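Side-chain contacts in transcriptional regulator, LacI family (Burkholderia phymatum, PDB 2RGY), which probably binds operator DNA as a dimer and regulates transcription in response to a small-molecule, probably sugar-like, effector, as LacI-family repressors do: residues 31-36 and 247-252; 37-42 and 258-263; 165-170 and 177-182. All coordinates share one frame; numbering follows the deposited sequence.

Contact 1. Residues 31-36 and 247-252; sequences DLELRA and LTQNAV
Glu33 lays its carboxylate over the CG of Gln249, and its OE2 takes a hydrogen bond from Gln249 NE2 at 3.2 Å. The bond is nearly straight, with an N-H...O angle of 165°. OE2 lies in the plane of the Gln249 amide, but NE2 meets it from above the carboxylate plane. The carboxylate and amide planes are 75° apart. Gln249 has CG anti to its backbone N (chi1 174°) and runs on extended, which carries the amide out to the acid. The Glu33 chain is bent at chi2, and its OE2 also rests 3.5 Å from Gln249 CG. The other carboxylate oxygen, OE1, forms a salt bridge with Arg253, one turn further along helix 244-260. Glu33 is buried, and between them the two partners grip both of its oxygens.

The contact joins helix 21-36 to helix 244-260 in the N-terminal subdomain of the periplasmic-binding-protein fold. Both helices flank the parallel sheet of that subdomain. Nearer the backbone of Glu33 the packing is apolar: Val252 CG1 touches Glu33 CB at 3.7 Å. Val252 also packs on Thr30.

On helix 21-36, Arg35 NH2 forms a salt bridge with Asp31, 3.2 Å from its OD2. Arg35 NH2 also bonds to the backbone O of Thr45 of the second subunit.

Contact 2. Residues 37-42 and 258-263; sequences VHRHVV and QCYGTK
A cation-pi stack joins the turn after helix 21-36 to the C-terminal end of helix 244-260. The guanidinium of Arg39 lies almost flat on one face of the Tyr260 ring, with the planes 19° apart. Arg39 CZ is 4.0 Å from the ring centroid and 26° off the ring normal. The stack is offset: Arg39 NE lies above the CD1 side of the ring, 3.2 Å from Tyr260 CD1. The Arg39 chain is extended from CG to NE and slides past the tyrosine in the opposite direction. Cys259 CB covers the other face of the ring. Tyr260 OH is hydrogen-bonded to Asp69, which helps fix the ring.

A Schellman motif ends helix 21-36, with His38 as its C-prime residue at positive phi. The chain then enters strand 40-44, the outermost strand of its sheet within this chain. The sheet runs on across the dimer interface, where this strand pairs antiparallel with a strand of the second subunit. Gly261, also at positive phi, is the first residue to leave helix 244-260. Just beyond it, Thr262 CG2 meets Val37 CG1 at 4.0 Å, the two side chains crossing at about a right angle. Thr262 OG1 turns elsewhere and is hydrogen-bonded to Asn257.

Contact 3. Residues 165-170 and 177-182; sequences PLIESD and YAATCQ
Strand 166-168 passes beside helix 173-186, and the two backbones come nearest at Ile167 and Ala179, whose CA atoms are 6.0 Å apart. A short connection of four residues separates strand from helix. Ile167 points toward the helix and carries most of the contact. Its CG2 meets Ala179 CB at 3.7 Å, and the small alanine lets the helix come close. The CG2 branch is anti to the backbone N, while CG1 lies anti to the carbonyl carbon (chi1 -47°). CG1 leads CD1 to the Gln182 amide, where CD1 touches NE2 at 3.4 Å.

Strand and helix form a beta-alpha unit in the C-terminal subdomain of the periplasmic-binding-protein fold. Strand 166-168 is an outermost strand of its sheet and pairs in parallel with strand 131-135, onto which Ala179 also packs, at Ile134.

Gln182 is extended from CG onward, and the Gln182 and Ile167 side chains cross obliquely. A water donates to Gln182 OE1 at 3.2 Å and to Glu168 O at 2.8 Å, bridging the helix to the strand backbone. Just past the strand, Ser169 CB lies 4.2 Å from Ala179 CB. The Ser169 side chain also touches Met200 of helix 198-210.

In the fold
Contacts 1 and 2 are neighbours, with centres 9 Å apart. Both use helix 244-260, and helix 21-36 is followed, after a short turn, by strand 40-44. They touch through Leu34, which packs on His40 and Val41. Contact 1 is buried and rests on a hydrogen bond between a carboxylate and an amide. Contact 2 lies at the surface, where a cation-pi stack and a small apolar touch join a turn to a helix end. Segments 31-36 and 37-42 also touch the second subunit. Contact 3 is on the opposite side of the chain's centre, about 35 Å from contact 1 between centres. It is partly buried, mostly apolar and local in sequence, with a water bridge at exposed Gln182.

Contact 1. Residues 31-36 and 247-252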
loop_
_atom_site.group_PDB
_atom_site.type_symbol
_atom_site.label_atom_id
_atom_site.label_comp_id
_atom_site.label_asym_id
_atom_site.label_seq_id
_atom_site.Cartn_x
_atom_site.Cartn_y
_atom_site.Cartn_z
ATOM N N ASP A 31 -6.128 -11.141 -8.792
ATOM C CA ASP A 31 -6.387 -12.283 -7.910
ATOM C C ASP A 31 -7.868 -12.661 -7.963
ATOM O O ASP A 31 -8.220 -13.835 -8.059
ATOM C CB ASP A 31 -5.979 -11.930 -6.467
ATOM C CG ASP A 31 -6.343 -13.021 -5.456
ATOM O OD1 ASP A 31 -6.111 -14.215 -5.741
ATOM O OD2 ASP A 31 -6.846 -12.682 -4.356
ATOM N N LEU A 32 -8.714 -11.640 -7.923
ATOM C CA LEU A 32 -10.165 -11.781 -7.946
ATOM C C LEU A 32 -10.700 -12.487 -9.191
ATOM O O LEU A 32 -11.443 -13.468 -9.091
ATOM C CB LEU A 32 -10.789 -10.388 -7.827
ATOM C CG LEU A 32 -12.023 -10.168 -6.956
ATOM C CD1 LEU A 32 -11.859 -10.907 -5.640
ATOM C CD2 LEU A 32 -12.211 -8.662 -6.702
ATOM N N GLU A 33 -10.329 -11.990 -10.367
ATOM C CA GLU A 33 -10.808 -12.590 -11.602
ATOM C C GLU A 33 -10.308 -14.018 -11.778
ATOM O O GLU A 33 -11.003 -14.863 -12.350
ATOM C CB GLU A 33 -10.403 -11.735 -12.800
ATOM C CG GLU A 33 -11.103 -10.373 -12.854
ATOM C CD GLU A 33 -12.635 -10.461 -12.749
ATOM O OE1 GLU A 33 -13.249 -11.320 -13.419
ATOM O OE2 GLU A 33 -13.230 -9.652 -12.000
ATOM N N LEU A 34 -9.104 -14.290 -11.290
ATOM C CA LEU A 34 -8.544 -15.628 -11.397
ATOM C C LEU A 34 -9.214 -16.578 -10.411
ATOM O O LEU A 34 -9.464 -17.734 -10.737
ATOM C CB LEU A 34 -7.037 -15.596 -11.150
ATOM C CG LEU A 34 -6.175 -15.202 -12.343
ATOM C CD1 LEU A 34 -4.753 -15.002 -11.887
ATOM C CD2 LEU A 34 -6.239 -16.295 -13.395
ATOM N N ARG A 35 -9.500 -16.092 -9.206
ATOM C CA ARG A 35 -10.154 -16.923 -8.201
ATOM C C ARG A 35 -11.524 -17.341 -8.733
ATOM O O ARG A 35 -11.940 -18.489 -8.572
ATOM C CB ARG A 35 -10.346 -16.150 -6.901
ATOM C CG ARG A 35 -10.826 -17.017 -5.751
ATOM C CD ARG A 35 -9.667 -17.848 -5.209
ATOM N NE ARG A 35 -8.592 -16.979 -4.733
ATOM C CZ ARG A 35 -8.582 -16.372 -3.549
ATOM N NH1 ARG A 35 -9.585 -16.540 -2.692
ATOM N NH2 ARG A 35 -7.575 -15.567 -3.234
ATOM N N ALA A 36 -12.207 -16.393 -9.370
ATOM C CA ALA A 36 -13.529 -16.626 -9.942
ATOM C C ALA A 36 -13.534 -17.827 -10.892
ATOM O O ALA A 36 -14.552 -18.516 -11.025
ATOM C CB ALA A 36 -14.004 -15.374 -10.678
ATOM N N LEU A 247 -10.302 -1.177 -15.627
ATOM C CA LEU A 247 -9.416 -1.540 -16.726
ATOM C C LEU A 247 -8.684 -2.841 -16.416
ATOM O O LEU A 247 -8.498 -3.679 -17.300
ATOM C CB LEU A 247 -8.422 -0.407 -17.011
ATOM C CG LEU A 247 -9.029 0.795 -17.756
ATOM C CD1 LEU A 247 -8.032 1.945 -17.817
ATOM C CD2 LEU A 247 -9.444 0.372 -19.167
ATOM N N THR A 248 -8.293 -3.024 -15.161
ATOM C CA THR A 248 -7.597 -4.240 -14.765
ATOM C C THR A 248 -8.554 -5.429 -14.893
ATOM O O THR A 248 -8.208 -6.469 -15.445
ATOM C CB THR A 248 -7.089 -4.169 -13.303
ATOM O OG1 THR A 248 -6.170 -3.081 -13.155
ATOM C CG2 THR A 248 -6.388 -5.457 -12.932
ATOM N N GLN A 249 -9.762 -5.272 -14.376
ATOM C CA GLN A 249 -10.747 -6.331 -14.447
ATOM C C GLN A 249 -10.939 -6.771 -15.899
ATOM O O GLN A 249 -10.941 -7.963 -16.205
ATOM C CB GLN A 249 -12.069 -5.838 -13.850
ATOM C CG GLN A 249 -13.217 -6.806 -13.998
ATOM C CD GLN A 249 -14.477 -6.290 -13.347
ATOM O OE1 GLN A 249 -14.978 -5.213 -13.689
ATOM N NE2 GLN A 249 -14.998 -7.051 -12.402
ATOM N N ASN A 250 -11.079 -5.802 -16.795
ATOM C CA ASN A 250 -11.271 -6.101 -18.203
ATOM C C ASN A 250 -10.004 -6.622 -18.895
ATOM O O ASN A 250 -10.080 -7.486 -19.775
ATOM C CB ASN A 250 -11.828 -4.862 -18.910
ATOM C CG ASN A 250 -13.316 -4.671 -18.649
ATOM O OD1 ASN A 250 -14.153 -5.301 -19.302
ATOM N ND2 ASN A 250 -13.653 -3.826 -17.677
ATOM N N ALA A 251 -8.844 -6.115 -18.496
ATOM C CA ALA A 251 -7.592 -6.572 -19.079
ATOM C C ALA A 251 -7.393 -8.040 -18.708
ATOM O O ALA A 251 -7.024 -8.856 -19.544
ATOM C CB ALA A 251 -6.423 -5.737 -18.547
ATOM N N VAL A 252 -7.661 -8.377 -17.451
ATOM C CA VAL A 252 -7.500 -9.747 -16.989
ATOM C C VAL A 252 -8.567 -10.677 -17.572
ATOM O O VAL A 252 -8.281 -11.829 -17.871
ATOM C CB VAL A 252 -7.508 -9.815 -15.451
ATOM C CG1 VAL A 252 -7.419 -11.255 -14.992
ATOM C CG2 VAL A 252 -6.322 -9.027 -14.900
#

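Contact 2. Residues 37-42 and 258-263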
loop_
_atom_site.group_PDB
_atom_site.type_symbol
_atom_site.label_atom_id
_atom_site.label_comp_id
_atom_site.label_asym_id
_atom_site.label_seq_id
_atom_site.Cartn_x
_atom_site.Cartn_y
_atom_site.Cartn_z
ATOM N N VAL A 37 -12.414 -18.066 -11.571
ATOM C CA VAL A 37 -12.340 -19.213 -12.469
ATOM C C VAL A 37 -11.501 -20.323 -11.856
ATOM O O VAL A 37 -10.938 -21.161 -12.561
ATOM C CB VAL A 37 -11.791 -18.834 -13.863
ATOM C CG1 VAL A 37 -12.739 -17.857 -14.528
ATOM C CG2 VAL A 37 -10.393 -18.247 -13.756
ATOM N N HIS A 38 -11.434 -20.315 -10.528
ATOM C CA HIS A 38 -10.710 -21.325 -9.760
ATOM C C HIS A 38 -9.249 -21.517 -10.153
ATOM O O HIS A 38 -8.754 -22.642 -10.177
ATOM C CB HIS A 38 -11.451 -22.660 -9.863
ATOM C CG HIS A 38 -12.905 -22.561 -9.521
ATOM N ND1 HIS A 38 -13.350 -22.148 -8.283
ATOM C CD2 HIS A 38 -14.015 -22.792 -10.263
ATOM C CE1 HIS A 38 -14.672 -22.127 -8.276
ATOM N NE2 HIS A 38 -15.099 -22.513 -9.465
ATOM N N ARG A 39 -8.563 -20.419 -10.448
ATOM C CA ARG A 39 -7.159 -20.488 -10.821
ATOM C C ARG A 39 -6.322 -19.511 -9.997
ATOM O O ARG A 39 -6.868 -18.657 -9.304
ATOM C CB ARG A 39 -7.008 -20.251 -12.324
ATOM C CG ARG A 39 -7.589 -21.413 -13.140
ATOM C CD ARG A 39 -7.518 -21.173 -14.636
ATOM N NE ARG A 39 -7.927 -22.339 -15.425
ATOM C CZ ARG A 39 -9.184 -22.638 -15.754
ATOM N NH1 ARG A 39 -10.192 -21.870 -15.361
ATOM N NH2 ARG A 39 -9.430 -23.694 -16.516
ATOM N N HIS A 40 -5.002 -19.635 -10.085
ATOM C CA HIS A 40 -4.101 -18.815 -9.287
ATOM C C HIS A 40 -3.241 -17.776 -10.007
ATOM O O HIS A 40 -3.114 -17.770 -11.230
ATOM C CB HIS A 40 -3.173 -19.724 -8.487
ATOM C CG HIS A 40 -3.881 -20.773 -7.686
ATOM N ND1 HIS A 40 -4.495 -21.866 -8.261
ATOM C CD2 HIS A 40 -4.031 -20.916 -6.350
ATOM C CE1 HIS A 40 -4.987 -22.641 -7.312
ATOM N NE2 HIS A 40 -4.719 -22.089 -6.143
ATOM N N VAL A 41 -2.635 -16.904 -9.216
ATOM C CA VAL A 41 -1.778 -15.869 -9.752
ATOM C C VAL A 41 -0.409 -15.918 -9.082
ATOM O O VAL A 41 -0.297 -16.034 -7.860
ATOM C CB VAL A 41 -2.384 -14.479 -9.521
ATOM C CG1 VAL A 41 -2.582 -14.255 -8.038
ATOM C CG2 VAL A 41 -1.488 -13.403 -10.107
ATOM N N VAL A 42 0.629 -15.866 -9.901
ATOM C CA VAL A 42 1.990 -15.839 -9.411
ATOM C C VAL A 42 2.412 -14.397 -9.639
ATOM O O VAL A 42 2.272 -13.879 -10.748
ATOM C CB VAL A 42 2.910 -16.766 -10.220
ATOM C CG1 VAL A 42 4.369 -16.383 -9.983
ATOM C CG2 VAL A 42 2.678 -18.208 -9.799
ATOM N N GLN A 258 -8.742 -15.702 -23.717
ATOM C CA GLN A 258 -7.745 -16.297 -24.597
ATOM C C GLN A 258 -7.117 -17.560 -24.007
ATOM O O GLN A 258 -6.841 -18.518 -24.735
ATOM C CB GLN A 258 -6.624 -15.292 -24.882
ATOM C CG GLN A 258 -7.041 -13.830 -24.917
ATOM C CD GLN A 258 -7.945 -13.492 -26.086
ATOM O OE1 GLN A 258 -7.582 -13.699 -27.245
ATOM N NE2 GLN A 258 -9.128 -12.948 -25.788
ATOM N N CYS A 259 -6.893 -17.555 -22.695
ATOM C CA CYS A 259 -6.254 -18.670 -22.000
ATOM C C CYS A 259 -7.127 -19.840 -21.590
ATOM O O CYS A 259 -6.757 -20.999 -21.806
ATOM C CB CYS A 259 -5.563 -18.184 -20.727
ATOM S SG CYS A 259 -4.079 -17.218 -20.942
ATOM N N TYR A 260 -8.277 -19.540 -20.990
ATOM C CA TYR A 260 -9.139 -20.592 -20.488
ATOM C C TYR A 260 -10.516 -20.802 -21.105
ATOM O O TYR A 260 -11.314 -21.572 -20.570
ATOM C CB TYR A 260 -9.276 -20.425 -18.978
ATOM C CG TYR A 260 -7.944 -20.257 -18.271
ATOM C CD1 TYR A 260 -6.976 -21.253 -18.328
ATOM C CD2 TYR A 260 -7.663 -19.112 -17.525
ATOM C CE1 TYR A 260 -5.762 -21.121 -17.658
ATOM C CE2 TYR A 260 -6.452 -18.972 -16.851
ATOM C CZ TYR A 260 -5.505 -19.981 -16.920
ATOM O OH TYR A 260 -4.311 -19.869 -16.237
ATOM N N GLY A 261 -10.809 -20.127 -22.208
ATOM C CA GLY A 261 -12.089 -20.342 -22.854
ATOM C C GLY A 261 -13.324 -19.674 -22.279
ATOM O O GLY A 261 -14.448 -20.058 -22.633
ATOM N N THR A 262 -13.144 -18.692 -21.397
ATOM C CA THR A 262 -14.286 -17.982 -20.839
ATOM C C THR A 262 -14.845 -17.111 -21.957
ATOM O O THR A 262 -14.204 -16.950 -22.992
ATOM C CB THR A 262 -13.867 -17.073 -19.676
ATOM O OG1 THR A 262 -12.663 -16.379 -20.032
ATOM C CG2 THR A 262 -13.632 -17.888 -18.427
ATOM N N LYS A 263 -16.037 -16.560 -21.760
ATOM C CA LYS A 263 -16.633 -15.700 -22.774
ATOM C C LYS A 263 -17.090 -14.347 -22.230
ATOM O O LYS A 263 -18.228 -13.932 -22.431
ATOM C CB LYS A 263 -17.802 -16.409 -23.469
ATOM C CG LYS A 263 -17.419 -17.033 -24.809
ATOM C CD LYS A 263 -16.843 -18.422 -24.643
ATOM C CE LYS A 263 -15.866 -18.786 -25.774
ATOM N NZ LYS A 263 -16.380 -18.579 -27.165
#

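Contact 3. Residues 165-170 and 177-182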
loop_
_atom_site.group_PDB
_atom_site.type_symbol
_atom_site.label_atom_id
_atom_site.label_comp_id
_atom_site.label_asym_id
_atom_site.label_seq_id
_atom_site.Cartn_x
_atom_site.Cartn_y
_atom_site.Cartn_z
ATOM N N PRO A 165 7.087 25.875 -13.607
ATOM C CA PRO A 165 8.103 25.056 -12.936
ATOM C C PRO A 165 7.679 23.581 -12.953
ATOM O O PRO A 165 6.561 23.236 -12.567
ATOM C CB PRO A 165 8.162 25.650 -11.525
ATOM C CG PRO A 165 6.847 26.373 -11.372
ATOM C CD PRO A 165 6.640 26.973 -12.736
ATOM N N LEU A 166 8.582 22.728 -13.417
ATOM C CA LEU A 166 8.325 21.305 -13.543
ATOM C C LEU A 166 9.501 20.517 -12.972
ATOM O O LEU A 166 10.619 20.607 -13.476
ATOM C CB LEU A 166 8.136 20.970 -15.029
ATOM C CG LEU A 166 7.622 19.614 -15.524
ATOM C CD1 LEU A 166 8.377 18.512 -14.822
ATOM C CD2 LEU A 166 6.128 19.474 -15.280
ATOM N N ILE A 167 9.251 19.750 -11.916
ATOM C CA ILE A 167 10.299 18.936 -11.299
ATOM C C ILE A 167 10.076 17.478 -11.694
ATOM O O ILE A 167 9.013 16.926 -11.431
ATOM C CB ILE A 167 10.245 19.010 -9.757
ATOM C CG1 ILE A 167 10.112 20.461 -9.288
ATOM C CG2 ILE A 167 11.503 18.404 -9.177
ATOM C CD1 ILE A 167 11.332 21.328 -9.580
ATOM N N GLU A 168 11.064 16.858 -12.332
ATOM C CA GLU A 168 10.935 15.457 -12.724
ATOM C C GLU A 168 11.207 14.605 -11.487
ATOM O O GLU A 168 12.183 14.837 -10.771
ATOM C CB GLU A 168 11.947 15.098 -13.814
ATOM C CG GLU A 168 11.625 13.797 -14.549
ATOM C CD GLU A 168 12.802 13.257 -15.356
ATOM O OE1 GLU A 168 13.647 14.059 -15.822
ATOM O OE2 GLU A 168 12.877 12.026 -15.542
ATOM N N SER A 169 10.338 13.630 -11.230
ATOM C CA SER A 169 10.519 12.753 -10.078
ATOM C C SER A 169 10.297 11.284 -10.461
ATOM O O SER A 169 10.285 10.952 -11.644
ATOM C CB SER A 169 9.585 13.162 -8.940
ATOM O OG SER A 169 9.979 12.521 -7.743
ATOM N N ASP A 170 10.099 10.411 -9.473
ATOM C CA ASP A 170 9.944 8.989 -9.766
ATOM C C ASP A 170 8.699 8.273 -9.255
ATOM O O ASP A 170 8.695 7.052 -9.183
ATOM C CB ASP A 170 11.178 8.242 -9.254
ATOM C CG ASP A 170 11.330 8.347 -7.748
ATOM O OD1 ASP A 170 10.418 8.902 -7.095
ATOM O OD2 ASP A 170 12.350 7.871 -7.211
ATOM N N TYR A 177 8.798 13.988 -1.992
ATOM C CA TYR A 177 9.254 14.861 -0.919
ATOM C C TYR A 177 10.419 15.719 -1.389
ATOM O O TYR A 177 10.439 16.935 -1.184
ATOM C CB TYR A 177 9.692 14.044 0.297
ATOM C CG TYR A 177 10.069 14.895 1.487
ATOM C CD1 TYR A 177 9.089 15.512 2.264
ATOM C CD2 TYR A 177 11.411 15.084 1.839
ATOM C CE1 TYR A 177 9.435 16.294 3.367
ATOM C CE2 TYR A 177 11.766 15.868 2.936
ATOM C CZ TYR A 177 10.773 16.471 3.696
ATOM O OH TYR A 177 11.111 17.267 4.777
ATOM N N ALA A 178 11.387 15.071 -2.027
ATOM C CA ALA A 178 12.566 15.754 -2.534
ATOM C C ALA A 178 12.192 16.752 -3.629
ATOM O O ALA A 178 12.783 17.831 -3.735
ATOM C CB ALA A 178 13.559 14.728 -3.080
ATOM N N ALA A 179 11.210 16.393 -4.448
ATOM C CA ALA A 179 10.796 17.270 -5.532
ATOM C C ALA A 179 10.098 18.509 -4.981
ATOM O O ALA A 179 10.256 19.606 -5.520
ATOM C CB ALA A 179 9.880 16.519 -6.491
ATOM N N THR A 180 9.335 18.341 -3.901
ATOM C CA THR A 180 8.647 19.482 -3.310
ATOM C C THR A 180 9.696 20.426 -2.732
ATOM O O THR A 180 9.604 21.646 -2.895
ATOM C CB THR A 180 7.653 19.064 -2.195
ATOM O OG1 THR A 180 6.648 18.191 -2.738
ATOM C CG2 THR A 180 6.957 20.292 -1.630
ATOM N N CYS A 181 10.703 19.862 -2.073
ATOM C CA CYS A 181 11.766 20.678 -1.496
ATOM C C CYS A 181 12.505 21.453 -2.585
ATOM O O CYS A 181 12.775 22.644 -2.436
ATOM C CB CYS A 181 12.754 19.798 -0.726
ATOM S SG CYS A 181 12.034 19.083 0.751
ATOM N N GLN A 182 12.833 20.775 -3.679
ATOM C CA GLN A 182 13.535 21.415 -4.777
ATOM C C GLN A 182 12.702 22.585 -5.307
ATOM O O GLN A 182 13.241 23.645 -5.638
ATOM C CB GLN A 182 13.800 20.407 -5.897
ATOM C CG GLN A 182 14.674 20.951 -7.031
ATOM C CD GLN A 182 14.866 19.957 -8.175
ATOM O OE1 GLN A 182 15.229 18.797 -7.958
ATOM N NE2 GLN A 182 14.632 20.414 -9.401
HETATM O O HOH W 1 14.088 16.841 -10.244
#